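Local structure of methylenetetrahydrofolate--tRNA-(uracil-5-)-methyltransferase TrmFO (Thermus thermophilus, 3G5S) at residues A[167-172]-A[294-299]; A[175-180]-A[245-250]; A[189-194]-A[258-263]; A[240-245]-A[275-280]. The protein probably catalyses the folate- and FAD-dependent methylation of uridine 54 in tRNA to 5-methyluridine, with methylenetetrahydrofolate as carbon donor. All coordinates share one frame; numbering follows the deposited sequence. Where two conformers were deposited one is given.

In the fold
All four contacts lie in or beside the six-stranded antiparallel sheet. Contact 3 lies within it, pairing the neighbouring strands 187-191 and 258-264, and the other three gather round it. Contact 2 borders it on the side of strand 175-176, with centres about 11 Å apart, and Leu247 meets Val259 there. Contact 1 lies about 12 Å from contact 3, centre to centre, where Pro294 packs on Cys189 and Pro190. Contact 4 is about 10 Å from contact 3, centre to centre, and is joined to it by backbone bonds at Val259 and Val275. It alone of the four reaches the glutathione pocket. Contacts 2 and 4 share Val245, and Arg179 also bonds Lys243 O.

Contact 1 (A[167-172]-A[294-299])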
loop_
_atom_site.group_PDB
_atom_site.type_symbol
_atom_site.label_atom_id
_atom_site.label_comp_id
_atom_site.label_asym_id
_atom_site.label_seq_id
_atom_site.Cartn_x
_atom_site.Cartn_y
_atom_site.Cartn_z
ATOM N N GLU A 167 5.693 19.533 -0.836
ATOM C CA GLU A 167 6.779 20.481 -1.041
ATOM C C GLU A 167 7.135 20.661 -2.515
ATOM O O GLU A 167 7.819 21.614 -2.878
ATOM C CB GLU A 167 8.013 20.061 -0.239
ATOM C CG GLU A 167 8.820 18.945 -0.874
ATOM C CD GLU A 167 10.156 18.726 -0.188
ATOM O OE1 GLU A 167 10.243 18.966 1.034
ATOM O OE2 GLU A 167 11.120 18.312 -0.869
ATOM N N SER A 168 6.670 19.750 -3.367
ATOM C CA SER A 168 6.975 19.819 -4.793
ATOM C C SER A 168 5.944 20.632 -5.574
ATOM O O SER A 168 6.101 20.835 -6.772
ATOM C CB SER A 168 7.121 18.420 -5.398
ATOM O OG SER A 168 5.865 17.776 -5.563
ATOM N N ILE A 169 4.900 21.095 -4.891
ATOM C CA ILE A 169 3.881 21.927 -5.513
ATOM C C ILE A 169 4.307 23.395 -5.539
ATOM O O ILE A 169 4.820 23.921 -4.550
ATOM C CB ILE A 169 2.544 21.816 -4.752
ATOM C CG1 ILE A 169 2.080 20.358 -4.681
ATOM C CG2 ILE A 169 1.484 22.696 -5.405
ATOM C CD1 ILE A 169 0.901 20.136 -3.742
ATOM N N ASP A 170 4.104 24.044 -6.681
ATOM C CA ASP A 170 4.328 25.478 -6.803
ATOM C C ASP A 170 3.066 26.197 -6.352
ATOM O O ASP A 170 2.107 26.336 -7.116
ATOM C CB ASP A 170 4.683 25.833 -8.247
ATOM C CG ASP A 170 4.796 27.328 -8.484
ATOM O OD1 ASP A 170 4.709 28.118 -7.520
ATOM O OD2 ASP A 170 4.977 27.713 -9.658
ATOM N N LEU A 171 3.069 26.643 -5.101
ATOM C CA LEU A 171 1.873 27.210 -4.490
ATOM C C LEU A 171 1.445 28.541 -5.107
ATOM O O LEU A 171 0.321 28.990 -4.895
ATOM C CB LEU A 171 2.056 27.347 -2.978
ATOM C CG LEU A 171 2.288 26.031 -2.230
ATOM C CD1 LEU A 171 2.685 26.301 -0.789
ATOM C CD2 LEU A 171 1.055 25.137 -2.294
ATOM N N THR A 172 2.325 29.168 -5.879
ATOM C CA THR A 172 1.962 30.434 -6.509
ATOM C C THR A 172 0.942 30.231 -7.629
ATOM O O THR A 172 0.400 31.198 -8.163
ATOM C CB THR A 172 3.185 31.187 -7.079
ATOM O OG1 THR A 172 3.687 30.496 -8.230
ATOM C CG2 THR A 172 4.289 31.322 -6.030
ATOM N N PRO A 294 -1.117 23.320 -13.939
ATOM C CA PRO A 294 -0.473 24.461 -13.280
ATOM C C PRO A 294 -0.258 24.203 -11.794
ATOM O O PRO A 294 -1.179 23.772 -11.095
ATOM C CB PRO A 294 -1.476 25.597 -13.489
ATOM C CG PRO A 294 -2.213 25.223 -14.731
ATOM C CD PRO A 294 -2.318 23.721 -14.693
ATOM N N GLY A 295 0.961 24.460 -11.326
ATOM C CA GLY A 295 1.340 24.174 -9.955
ATOM C C GLY A 295 2.081 22.857 -9.805
ATOM O O GLY A 295 2.858 22.682 -8.866
ATOM N N LEU A 296 1.855 21.937 -10.737
ATOM C CA LEU A 296 2.411 20.594 -10.636
ATOM C C LEU A 296 3.514 20.323 -11.661
ATOM O O LEU A 296 3.900 19.172 -11.870
ATOM C CB LEU A 296 1.292 19.548 -10.754
ATOM C CG LEU A 296 0.145 19.706 -9.749
ATOM C CD1 LEU A 296 -0.856 18.570 -9.900
ATOM C CD2 LEU A 296 0.653 19.770 -8.313
ATOM N N GLU A 297 4.036 21.379 -12.281
ATOM C CA GLU A 297 5.025 21.219 -13.340
ATOM C C GLU A 297 6.264 20.445 -12.899
ATOM O O GLU A 297 6.902 19.772 -13.711
ATOM C CB GLU A 297 5.425 22.582 -13.912
ATOM C CG GLU A 297 4.324 23.253 -14.722
ATOM C CD GLU A 297 3.436 24.178 -13.903
ATOM O OE1 GLU A 297 3.496 24.152 -12.653
ATOM O OE2 GLU A 297 2.668 24.946 -14.518
ATOM N N ASN A 298 6.609 20.555 -11.620
ATOM C CA ASN A 298 7.746 19.825 -11.073
ATOM C C ASN A 298 7.339 18.928 -9.911
ATOM O O ASN A 298 8.136 18.626 -9.029
ATOM C CB ASN A 298 8.841 20.800 -10.656
ATOM C CG ASN A 298 9.412 21.546 -11.839
ATOM O OD1 ASN A 298 10.162 20.982 -12.631
ATOM N ND2 ASN A 298 9.040 22.812 -11.978
ATOM N N ALA A 299 6.088 18.498 -9.922
ATOM C CA ALA A 299 5.575 17.662 -8.851
ATOM C C ALA A 299 6.311 16.332 -8.775
ATOM O O ALA A 299 6.657 15.741 -9.804
ATOM C CB ALA A 299 4.091 17.429 -9.037
HETATM O O HOH W 1 5.470 21.849 -9.247
HETATM O O HOH W 2 5.513 25.725 -11.518
#
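Gly295 O is gripped by two donors. Asp170 N comes in the carbonyl plane, on a lone pair, at 2.9 Å with an N-H...O angle of 169°. Water 1 donates to the same Gly295 O at 2.8 Å. That water also donates to Ser168 O and accepts from Asn298 N, so it ties both loops together. Ile169 CA adds a CA-H...O contact to Gly295 O.

The two oxygens of the Asp170 carboxylate have different tasks. OD1 faces Thr172 of its own segment, while OD2 reaches toward Glu297 through water 2. OD1 accepts from Thr172 OG1 at 2.7 Å and from Thr172 N at 3.1 Å, both from the same face of the carboxylate; the bond from Thr172 N closes an Asx turn. OD2 accepts a hydrogen bond from water 2, which also donates to Glu297 OE1. The water sits between two like charges and probably eases their repulsion. An alanine in place of Asp170 would probably leave Thr172 OG1 and water 2 without this acceptor and the turn free to open.

The contact joins the loop after strand 163-165 to the type I turn Leu296-Ala299, which leads into strand 301-303. Both strands are neighbours in the antiparallel sheet. Ser168 OG packs on Ala299 CA at 3.3 Å and is hydrogen-bonded to Leu165 O and Glu300 N. Ile169 and Leu296 lie side by side and point the same way, with CG1 of Ile169 3.9 Å from CD2 of Leu296. Gly295 N is held by Glu297 OE1 at 2.9 Å.

Contact 2 (A[175-180]-A[245-250]); sequences FRAGRY and VGLVDP
The two segments run 133° apart in direction; their CA atoms come closest at Arg179 and Gly246, and next to them Tyr180 N bonds Gly246 O at 2.8 Å. The contact lays the loop before strand 258-264 along the outermost strand 175-176 of the antiparallel sheet and the chain that follows it.

At the strand end, the Phe175 ring receives the loop over one face. Pro250 CD sits 3.8 Å from the ring centroid and Asp249 CA 4.2 Å from it, both CH-pi contacts offset toward the rim. Leu247 CB meets the ring edge at CZ. CG of Phe175 lies between the backbone N and the carbonyl carbon (chi1 62°), which sets the ring base under Pro250. An alanine in place of Phe175 would probably open a gap beneath Asp249 and Pro250 and let this part of the loop shift.

At the other end, Arg179 NH1 bonds Val245 O at 3.0 Å, within the guanidinium plane and on a carbonyl lone pair. NH1 also bonds Lys243 O. Leu247 CD2 packs on Ala177 CB. Water 3 donates to both Gly178 O and Gly246 O.

Gly246 has positive phi, and a side chain there would press on Arg179 CB and Tyr180 CD2. Its CA lies 3.8 Å from the centroid of the Tyr180 ring, directly over the ring's centre.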
loop_
_atom_site.group_PDB
_atom_site.type_symbol
_atom_site.label_atom_id
_atom_site.label_comp_id
_atom_site.label_asym_id
_atom_site.label_seq_id
_atom_site.Cartn_x
_atom_site.Cartn_y
_atom_site.Cartn_z
ATOM N N PHE A 175 -4.724 27.948 -5.199
ATOM C CA PHE A 175 -5.382 28.630 -4.094
ATOM C C PHE A 175 -6.111 27.630 -3.204
ATOM O O PHE A 175 -6.684 26.657 -3.698
ATOM C CB PHE A 175 -6.303 29.762 -4.580
ATOM C CG PHE A 175 -7.448 29.310 -5.453
ATOM C CD1 PHE A 175 -7.290 29.169 -6.827
ATOM C CD2 PHE A 175 -8.698 29.076 -4.904
ATOM C CE1 PHE A 175 -8.354 28.782 -7.628
ATOM C CE2 PHE A 175 -9.758 28.690 -5.695
ATOM C CZ PHE A 175 -9.587 28.539 -7.061
ATOM N N ARG A 176 -6.047 27.853 -1.892
ATOM C CA ARG A 176 -6.737 27.005 -0.928
ATOM C C ARG A 176 -8.175 27.474 -0.801
ATOM O O ARG A 176 -8.433 28.638 -0.498
ATOM C CB ARG A 176 -6.078 27.075 0.460
ATOM C CG ARG A 176 -4.787 26.273 0.651
ATOM C CD ARG A 176 -5.011 24.756 0.761
ATOM N NE ARG A 176 -5.489 24.298 2.070
ATOM C CZ ARG A 176 -4.706 23.841 3.047
ATOM N NH1 ARG A 176 -3.390 23.792 2.886
ATOM N NH2 ARG A 176 -5.240 23.434 4.190
ATOM N N ALA A 177 -9.112 26.564 -1.019
ATOM C CA ALA A 177 -10.518 26.883 -0.869
ATOM C C ALA A 177 -11.359 25.629 -0.917
ATOM O O ALA A 177 -11.011 24.646 -1.577
ATOM C CB ALA A 177 -10.969 27.851 -1.947
ATOM N N GLY A 178 -12.457 25.666 -0.179
ATOM C CA GLY A 178 -13.515 24.700 -0.352
ATOM C C GLY A 178 -14.541 25.409 -1.200
ATOM O O GLY A 178 -14.563 26.641 -1.252
ATOM N N ARG A 179 -15.378 24.649 -1.886
ATOM C CA ARG A 179 -16.430 25.252 -2.688
ATOM C C ARG A 179 -17.389 26.027 -1.789
ATOM O O ARG A 179 -17.667 25.618 -0.660
ATOM C CB ARG A 179 -17.179 24.179 -3.473
ATOM C CG ARG A 179 -16.267 23.298 -4.308
ATOM C CD ARG A 179 -17.076 22.286 -5.082
ATOM N NE ARG A 179 -16.260 21.228 -5.670
ATOM C CZ ARG A 179 -15.589 21.346 -6.810
ATOM N NH1 ARG A 179 -15.615 22.485 -7.488
ATOM N NH2 ARG A 179 -14.886 20.321 -7.270
ATOM N N TYR A 180 -17.877 27.157 -2.289
ATOM C CA TYR A 180 -18.835 27.976 -1.552
ATOM C C TYR A 180 -18.299 28.384 -0.182
ATOM O O TYR A 180 -19.066 28.605 0.756
ATOM C CB TYR A 180 -20.162 27.231 -1.404
ATOM C CG TYR A 180 -20.778 26.839 -2.726
ATOM C CD1 TYR A 180 -21.297 27.800 -3.584
ATOM C CD2 TYR A 180 -20.843 25.509 -3.117
ATOM C CE1 TYR A 180 -21.866 27.446 -4.794
ATOM C CE2 TYR A 180 -21.409 25.146 -4.327
ATOM C CZ TYR A 180 -21.918 26.120 -5.160
ATOM O OH TYR A 180 -22.485 25.769 -6.363
ATOM N N VAL A 245 -17.120 24.729 -9.921
ATOM C CA VAL A 245 -18.319 25.135 -9.187
ATOM C C VAL A 245 -18.011 25.599 -7.766
ATOM O O VAL A 245 -17.396 24.874 -6.988
ATOM C CB VAL A 245 -19.343 23.988 -9.125
ATOM C CG1 VAL A 245 -20.585 24.438 -8.389
ATOM C CG2 VAL A 245 -19.687 23.519 -10.528
ATOM N N GLY A 246 -18.441 26.814 -7.438
ATOM C CA GLY A 246 -18.288 27.337 -6.090
ATOM C C GLY A 246 -16.901 27.854 -5.737
ATOM O O GLY A 246 -16.639 28.186 -4.578
ATOM N N LEU A 247 -16.014 27.932 -6.726
ATOM C CA LEU A 247 -14.656 28.423 -6.504
ATOM C C LEU A 247 -14.445 29.784 -7.152
ATOM O O LEU A 247 -14.989 30.068 -8.221
ATOM C CB LEU A 247 -13.633 27.425 -7.048
ATOM C CG LEU A 247 -13.662 26.019 -6.443
ATOM C CD1 LEU A 247 -12.793 25.065 -7.250
ATOM C CD2 LEU A 247 -13.232 26.048 -4.984
ATOM N N VAL A 248 -13.658 30.621 -6.486
ATOM C CA VAL A 248 -13.284 31.915 -7.026
ATOM C C VAL A 248 -11.767 31.999 -7.016
ATOM O O VAL A 248 -11.134 31.885 -5.969
ATOM C CB VAL A 248 -13.888 33.078 -6.212
ATOM C CG1 VAL A 248 -13.439 34.420 -6.784
ATOM C CG2 VAL A 248 -15.407 32.980 -6.196
ATOM N N ASP A 249 -11.187 32.181 -8.197
ATOM C CA ASP A 249 -9.748 32.310 -8.337
ATOM C C ASP A 249 -9.352 33.702 -7.847
ATOM O O ASP A 249 -9.783 34.699 -8.427
ATOM C CB ASP A 249 -9.377 32.130 -9.810
ATOM C CG ASP A 249 -7.879 32.156 -10.061
ATOM O OD1 ASP A 249 -7.109 32.537 -9.156
ATOM O OD2 ASP A 249 -7.476 31.790 -11.185
ATOM N N PRO A 250 -8.532 33.790 -6.782
ATOM C CA PRO A 250 -8.185 35.120 -6.259
ATOM C C PRO A 250 -7.487 35.993 -7.289
ATOM O O PRO A 250 -7.515 37.213 -7.179
ATOM C CB PRO A 250 -7.220 34.805 -5.108
ATOM C CG PRO A 250 -7.544 33.412 -4.709
ATOM C CD PRO A 250 -7.926 32.710 -5.984
HETATM O O HOH W 3 -14.956 29.050 -2.360
#

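Contact 3 (A[189-194]-A[258-263]); sequences CPMTEE and AVVQLR
Cys189 pairs with Val260 through two bonds: Cys189 N to Val260 O at 2.8 Å, and Val260 N to Cys189 O at 3.1 Å. Its sulfur lies anti to the carbonyl carbon (chi1 -57°), and SG touches Leu262 CD1 at 3.6 Å.

Pro190 faces Val259 as a non-hydrogen-bonded pair. The proline has no N-H to give, and none is needed at such a position. Instead Pro190 CA makes a CA-H...O contact with Ala258 O at 3.4 Å. Opposite Pro190, Val259 CA makes the matching contact with Cys189 O.

Met191, a selenomethionine, pairs with Ala258. Met191 N bonds Ala258 O at 2.8 Å, while the return bond from Ala258 N to Met191 O is weak. In one of its two conformers CE lies near Val260 CG2, a doubtful contact. Thr192 then caps the helix that starts at Glu193.

These are neighbouring antiparallel strands of the six-stranded sheet. Cys189, Met191, Ala258 and Val260 point to one face, and Pro190 and Val259 to the other. The backbone bonds set the register; the side chains across the contact meet by apolar touches alone, so their fit depends on shape rather than polarity.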
loop_
_atom_site.group_PDB
_atom_site.type_symbol
_atom_site.label_atom_id
_atom_site.label_comp_id
_atom_site.label_asym_id
_atom_site.label_seq_id
_atom_site.Cartn_x
_atom_site.Cartn_y
_atom_site.Cartn_z
ATOM N N CYS A 189 -5.928 24.054 -8.432
ATOM C CA CYS A 189 -5.021 24.456 -9.499
ATOM C C CYS A 189 -5.855 24.907 -10.689
ATOM O O CYS A 189 -6.322 24.068 -11.464
ATOM C CB CYS A 189 -4.148 23.274 -9.919
ATOM S SG CYS A 189 -3.181 22.525 -8.593
ATOM N N PRO A 190 -6.075 26.226 -10.829
ATOM C CA PRO A 190 -6.920 26.691 -11.930
ATOM C C PRO A 190 -6.227 26.632 -13.289
ATOM O O PRO A 190 -5.005 26.800 -13.397
ATOM C CB PRO A 190 -7.233 28.137 -11.545
ATOM C CG PRO A 190 -6.096 28.563 -10.684
ATOM C CD PRO A 190 -5.641 27.328 -9.950
HETATM N N MSE A 191 -7.041 26.434 -14.319
HETATM C CA MSE A 191 -6.590 26.217 -15.677
HETATM C C MSE A 191 -7.416 27.083 -16.613
HETATM O O MSE A 191 -8.612 27.279 -16.381
HETATM C CB MSE A 191 -6.830 24.761 -16.035
HETATM C CG MSE A 191 -5.865 24.217 -17.019
HETATM SE SE MSE A 191 -6.046 22.316 -17.012
HETATM C CE MSE A 191 -5.642 21.969 -15.201
ATOM N N THR A 192 -6.787 27.590 -17.669
ATOM C CA THR A 192 -7.521 28.283 -18.716
ATOM C C THR A 192 -8.115 27.251 -19.663
ATOM O O THR A 192 -7.779 26.066 -19.612
ATOM C CB THR A 192 -6.603 29.179 -19.553
ATOM O OG1 THR A 192 -5.619 28.360 -20.195
ATOM C CG2 THR A 192 -5.919 30.226 -18.682
ATOM N N GLU A 193 -8.986 27.714 -20.549
ATOM C CA GLU A 193 -9.549 26.853 -21.577
ATOM C C GLU A 193 -8.465 26.216 -22.453
ATOM O O GLU A 193 -8.555 25.042 -22.789
ATOM C CB GLU A 193 -10.551 27.636 -22.431
ATOM C CG GLU A 193 -11.389 26.793 -23.387
ATOM C CD GLU A 193 -12.460 27.612 -24.098
ATOM O OE1 GLU A 193 -12.474 28.851 -23.935
ATOM O OE2 GLU A 193 -13.286 27.022 -24.825
ATOM N N GLU A 194 -7.439 26.976 -22.831
ATOM C CA GLU A 194 -6.370 26.400 -23.648
ATOM C C GLU A 194 -5.573 25.340 -22.893
ATOM O O GLU A 194 -5.204 24.312 -23.456
ATOM C CB GLU A 194 -5.433 27.481 -24.195
ATOM C CG GLU A 194 -4.100 26.951 -24.748
ATOM C CD GLU A 194 -4.251 25.987 -25.924
ATOM O OE1 GLU A 194 -5.352 25.914 -26.514
ATOM O OE2 GLU A 194 -3.257 25.305 -26.266
ATOM N N ALA A 258 -11.461 25.789 -15.292
ATOM C CA ALA A 258 -11.402 24.424 -14.789
ATOM C C ALA A 258 -10.362 24.392 -13.682
ATOM O O ALA A 258 -9.526 25.296 -13.584
ATOM C CB ALA A 258 -11.027 23.476 -15.903
ATOM N N VAL A 259 -10.433 23.373 -12.828
ATOM C CA VAL A 259 -9.434 23.185 -11.790
ATOM C C VAL A 259 -9.076 21.722 -11.659
ATOM O O VAL A 259 -9.834 20.844 -12.055
ATOM C CB VAL A 259 -9.918 23.662 -10.400
ATOM C CG1 VAL A 259 -10.362 25.113 -10.449
ATOM C CG2 VAL A 259 -11.019 22.757 -9.873
ATOM N N VAL A 260 -7.892 21.472 -11.128
ATOM C CA VAL A 260 -7.590 20.192 -10.512
ATOM C C VAL A 260 -7.494 20.456 -9.015
ATOM O O VAL A 260 -6.787 21.370 -8.575
ATOM C CB VAL A 260 -6.280 19.596 -11.043
ATOM C CG1 VAL A 260 -5.891 18.357 -10.247
ATOM C CG2 VAL A 260 -6.414 19.275 -12.527
ATOM N N GLN A 261 -8.226 19.671 -8.228
ATOM C CA GLN A 261 -8.183 19.817 -6.786
ATOM C C GLN A 261 -7.249 18.791 -6.177
ATOM O O GLN A 261 -7.152 17.668 -6.674
ATOM C CB GLN A 261 -9.565 19.604 -6.186
ATOM C CG GLN A 261 -10.582 20.624 -6.582
ATOM C CD GLN A 261 -11.788 20.548 -5.696
ATOM O OE1 GLN A 261 -12.459 19.515 -5.634
ATOM N NE2 GLN A 261 -12.063 21.628 -4.979
ATOM N N LEU A 262 -6.587 19.171 -5.090
ATOM C CA LEU A 262 -5.775 18.240 -4.323
ATOM C C LEU A 262 -6.243 18.224 -2.885
ATOM O O LEU A 262 -6.655 19.252 -2.344
ATOM C CB LEU A 262 -4.293 18.601 -4.381
ATOM C CG LEU A 262 -3.652 18.403 -5.759
ATOM C CD1 LEU A 262 -3.767 19.667 -6.564
ATOM C CD2 LEU A 262 -2.200 17.989 -5.614
ATOM N N ARG A 263 -6.192 17.051 -2.269
ATOM C CA ARG A 263 -6.591 16.929 -0.873
ATOM C C ARG A 263 -5.503 16.258 -0.055
ATOM O O ARG A 263 -4.750 15.421 -0.554
ATOM C CB ARG A 263 -7.905 16.166 -0.730
ATOM C CG ARG A 263 -7.786 14.677 -0.857
ATOM C CD ARG A 263 -9.068 13.983 -0.412
ATOM N NE ARG A 263 -8.750 12.629 -0.001
ATOM C CZ ARG A 263 -9.609 11.749 0.500
ATOM N NH1 ARG A 263 -10.894 12.052 0.659
ATOM N NH2 ARG A 263 -9.160 10.553 0.841
#

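Contact 4 (A[240-245]-A[275-280]); sequences GPMKPV and VGFQTG. With GSH (glutathione), chain C.
Met242 and Phe277 cross at about a right angle in a Met-aromatic contact. Met242 is a selenomethionine. Its selenium lies at the ring edge, 5.4 Å from the ring centroid and 78° off the normal. The first torsion (chi1 -59°) turns Met242 CG away from the carbonyl carbon and puts it against Phe277 CZ at 3.9 Å.

The contact joins a type I turn, Gly240-Lys243, to the loop after strand 271-274. Both loops border strand 258-264 of the antiparallel sheet, and Phe199 of helix 193-205 packs on both Met242 and Phe277.

The Pro241 ring lies against the loop backbone. Its CB is 3.5 Å from Gly276 O and also meets Phe277 CE1, obliquely to the ring. Gly276 has positive phi, and a side chain there would clash with Pro241 CB. Close fit of proline on glycine therefore depends on the bare CA. Water 4 lies within reach of Pro241 O and Val275 O, both at 2.8 Å, and in the plane of the Phe277 ring at its edge.

The 275-280 loop also lines the glutathione pocket, to which Val275, Gly276, Phe277 and Gln278 belong. Gln278 NE2 is held by Val224 O. Gly276 N donates to the glutathione carboxylate atom O31 at 2.9 Å, with an N-H...O angle of 152°.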
loop_
_atom_site.group_PDB
_atom_site.type_symbol
_atom_site.label_atom_id
_atom_site.label_comp_id
_atom_site.label_asym_id
_atom_site.label_seq_id
_atom_site.Cartn_x
_atom_site.Cartn_y
_atom_site.Cartn_z
ATOM N N GLY A 240 -17.257 16.973 -14.249
ATOM C CA GLY A 240 -16.782 16.064 -13.221
ATOM C C GLY A 240 -15.661 16.631 -12.366
ATOM O O GLY A 240 -15.822 17.677 -11.751
ATOM N N PRO A 241 -14.507 15.951 -12.331
ATOM C CA PRO A 241 -13.510 16.277 -11.307
ATOM C C PRO A 241 -12.818 17.607 -11.537
ATOM O O PRO A 241 -12.173 18.089 -10.616
ATOM C CB PRO A 241 -12.511 15.124 -11.422
ATOM C CG PRO A 241 -12.648 14.669 -12.836
ATOM C CD PRO A 241 -14.118 14.763 -13.110
HETATM N N MSE A 242 -12.951 18.188 -12.726
HETATM C CA MSE A 242 -12.302 19.458 -13.016
HETATM C C MSE A 242 -13.274 20.635 -12.948
HETATM O O MSE A 242 -12.922 21.758 -13.311
HETATM C CB MSE A 242 -11.567 19.397 -14.362
HETATM C CG MSE A 242 -10.495 18.305 -14.405
HETATM SE SE MSE A 242 -9.451 18.243 -16.028
HETATM C CE MSE A 242 -8.440 19.879 -15.779
ATOM N N LYS A 243 -14.482 20.392 -12.451
ATOM C CA LYS A 243 -15.475 21.465 -12.356
ATOM C C LYS A 243 -15.036 22.578 -11.401
ATOM O O LYS A 243 -14.442 22.307 -10.364
ATOM C CB LYS A 243 -16.827 20.898 -11.927
ATOM C CG LYS A 243 -16.878 20.414 -10.496
ATOM C CD LYS A 243 -18.178 19.660 -10.249
ATOM C CE LYS A 243 -18.255 19.130 -8.834
ATOM N NZ LYS A 243 -19.505 18.363 -8.601
ATOM N N PRO A 244 -15.329 23.839 -11.754
ATOM C CA PRO A 244 -14.921 24.976 -10.927
ATOM C C PRO A 244 -16.031 25.489 -10.014
ATOM O O PRO A 244 -15.886 26.555 -9.413
ATOM C CB PRO A 244 -14.594 26.029 -11.981
ATOM C CG PRO A 244 -15.644 25.790 -13.034
ATOM C CD PRO A 244 -15.831 24.282 -13.069
ATOM N N VAL A 245 -17.120 24.729 -9.921
ATOM C CA VAL A 245 -18.319 25.135 -9.187
ATOM C C VAL A 245 -18.011 25.599 -7.766
ATOM O O VAL A 245 -17.396 24.874 -6.988
ATOM C CB VAL A 245 -19.343 23.988 -9.125
ATOM C CG1 VAL A 245 -20.585 24.438 -8.389
ATOM C CG2 VAL A 245 -19.687 23.519 -10.528
ATOM N N VAL A 275 -7.882 14.935 -6.634
ATOM C CA VAL A 275 -9.241 14.501 -6.338
ATOM C C VAL A 275 -9.986 14.112 -7.607
ATOM O O VAL A 275 -10.074 14.895 -8.548
ATOM C CB VAL A 275 -10.013 15.608 -5.589
ATOM C CG1 VAL A 275 -11.459 15.188 -5.351
ATOM C CG2 VAL A 275 -9.320 15.936 -4.272
ATOM N N GLY A 276 -10.515 12.893 -7.640
ATOM C CA GLY A 276 -11.293 12.452 -8.780
ATOM C C GLY A 276 -10.462 12.032 -9.978
ATOM O O GLY A 276 -10.983 11.946 -11.090
ATOM N N PHE A 277 -9.177 11.751 -9.750
ATOM C CA PHE A 277 -8.266 11.364 -10.825
ATOM C C PHE A 277 -7.888 9.888 -10.805
ATOM O O PHE A 277 -6.778 9.509 -11.157
ATOM C CB PHE A 277 -7.044 12.291 -10.874
ATOM C CG PHE A 277 -7.281 13.508 -11.717
ATOM C CD1 PHE A 277 -8.059 14.558 -11.252
ATOM C CD2 PHE A 277 -6.793 13.574 -13.010
ATOM C CE1 PHE A 277 -8.313 15.661 -12.059
ATOM C CE2 PHE A 277 -7.047 14.669 -13.812
ATOM C CZ PHE A 277 -7.803 15.715 -13.339
ATOM N N GLN A 278 -8.840 9.054 -10.407
ATOM C CA GLN A 278 -8.674 7.618 -10.555
ATOM C C GLN A 278 -8.264 7.319 -11.993
ATOM O O GLN A 278 -8.795 7.903 -12.939
ATOM C CB GLN A 278 -9.968 6.879 -10.196
ATOM C CG GLN A 278 -11.151 7.169 -11.117
ATOM C CD GLN A 278 -11.882 8.467 -10.787
ATOM O OE1 GLN A 278 -11.620 9.108 -9.766
ATOM N NE2 GLN A 278 -12.823 8.850 -11.653
ATOM N N THR A 279 -7.308 6.414 -12.158
ATOM C CA THR A 279 -6.719 6.208 -13.471
ATOM C C THR A 279 -6.055 4.849 -13.595
ATOM O O THR A 279 -5.583 4.284 -12.605
ATOM C CB THR A 279 -5.678 7.303 -13.781
ATOM O OG1 THR A 279 -5.147 7.104 -15.093
ATOM C CG2 THR A 279 -4.532 7.261 -12.777
ATOM N N GLY A 280 -6.025 4.339 -14.823
ATOM C CA GLY A 280 -5.302 3.125 -15.142
ATOM C C GLY A 280 -4.145 3.386 -16.088
ATOM O O GLY A 280 -3.600 2.459 -16.677
HETATM N N1 GSH C . -11.918 2.169 -3.360
HETATM C CA1 GSH C . -12.758 2.649 -2.278
HETATM C C1 GSH C . -14.208 2.211 -2.413
HETATM O O11 GSH C . -14.544 1.319 -3.431
HETATM O O12 GSH C . -14.956 2.388 -1.509
HETATM C CB1 GSH C . -12.619 4.143 -2.003
HETATM C CG1 GSH C . -13.439 5.099 -2.862
HETATM C CD1 GSH C . -13.063 5.258 -4.333
HETATM O OE1 GSH C . -12.304 4.526 -4.883
HETATM N N2 GSH C . -13.653 6.361 -5.038
HETATM C CA2 GSH C . -13.275 6.650 -6.385
HETATM C C2 GSH C . -12.382 7.883 -6.485
HETATM O O2 GSH C . -12.861 8.967 -6.522
HETATM C CB2 GSH C . -14.556 6.790 -7.191
HETATM S SG2 GSH C . -14.378 6.926 -8.982
HETATM N N3 GSH C . -11.039 7.677 -6.990
HETATM C CA3 GSH C . -10.204 8.824 -7.275
HETATM C C3 GSH C . -9.641 9.511 -6.040
HETATM O O31 GSH C . -9.468 10.688 -5.988
HETATM O O32 GSH C . -9.603 8.742 -4.893
HETATM O O HOH W 4 -9.803 17.547 -9.268
#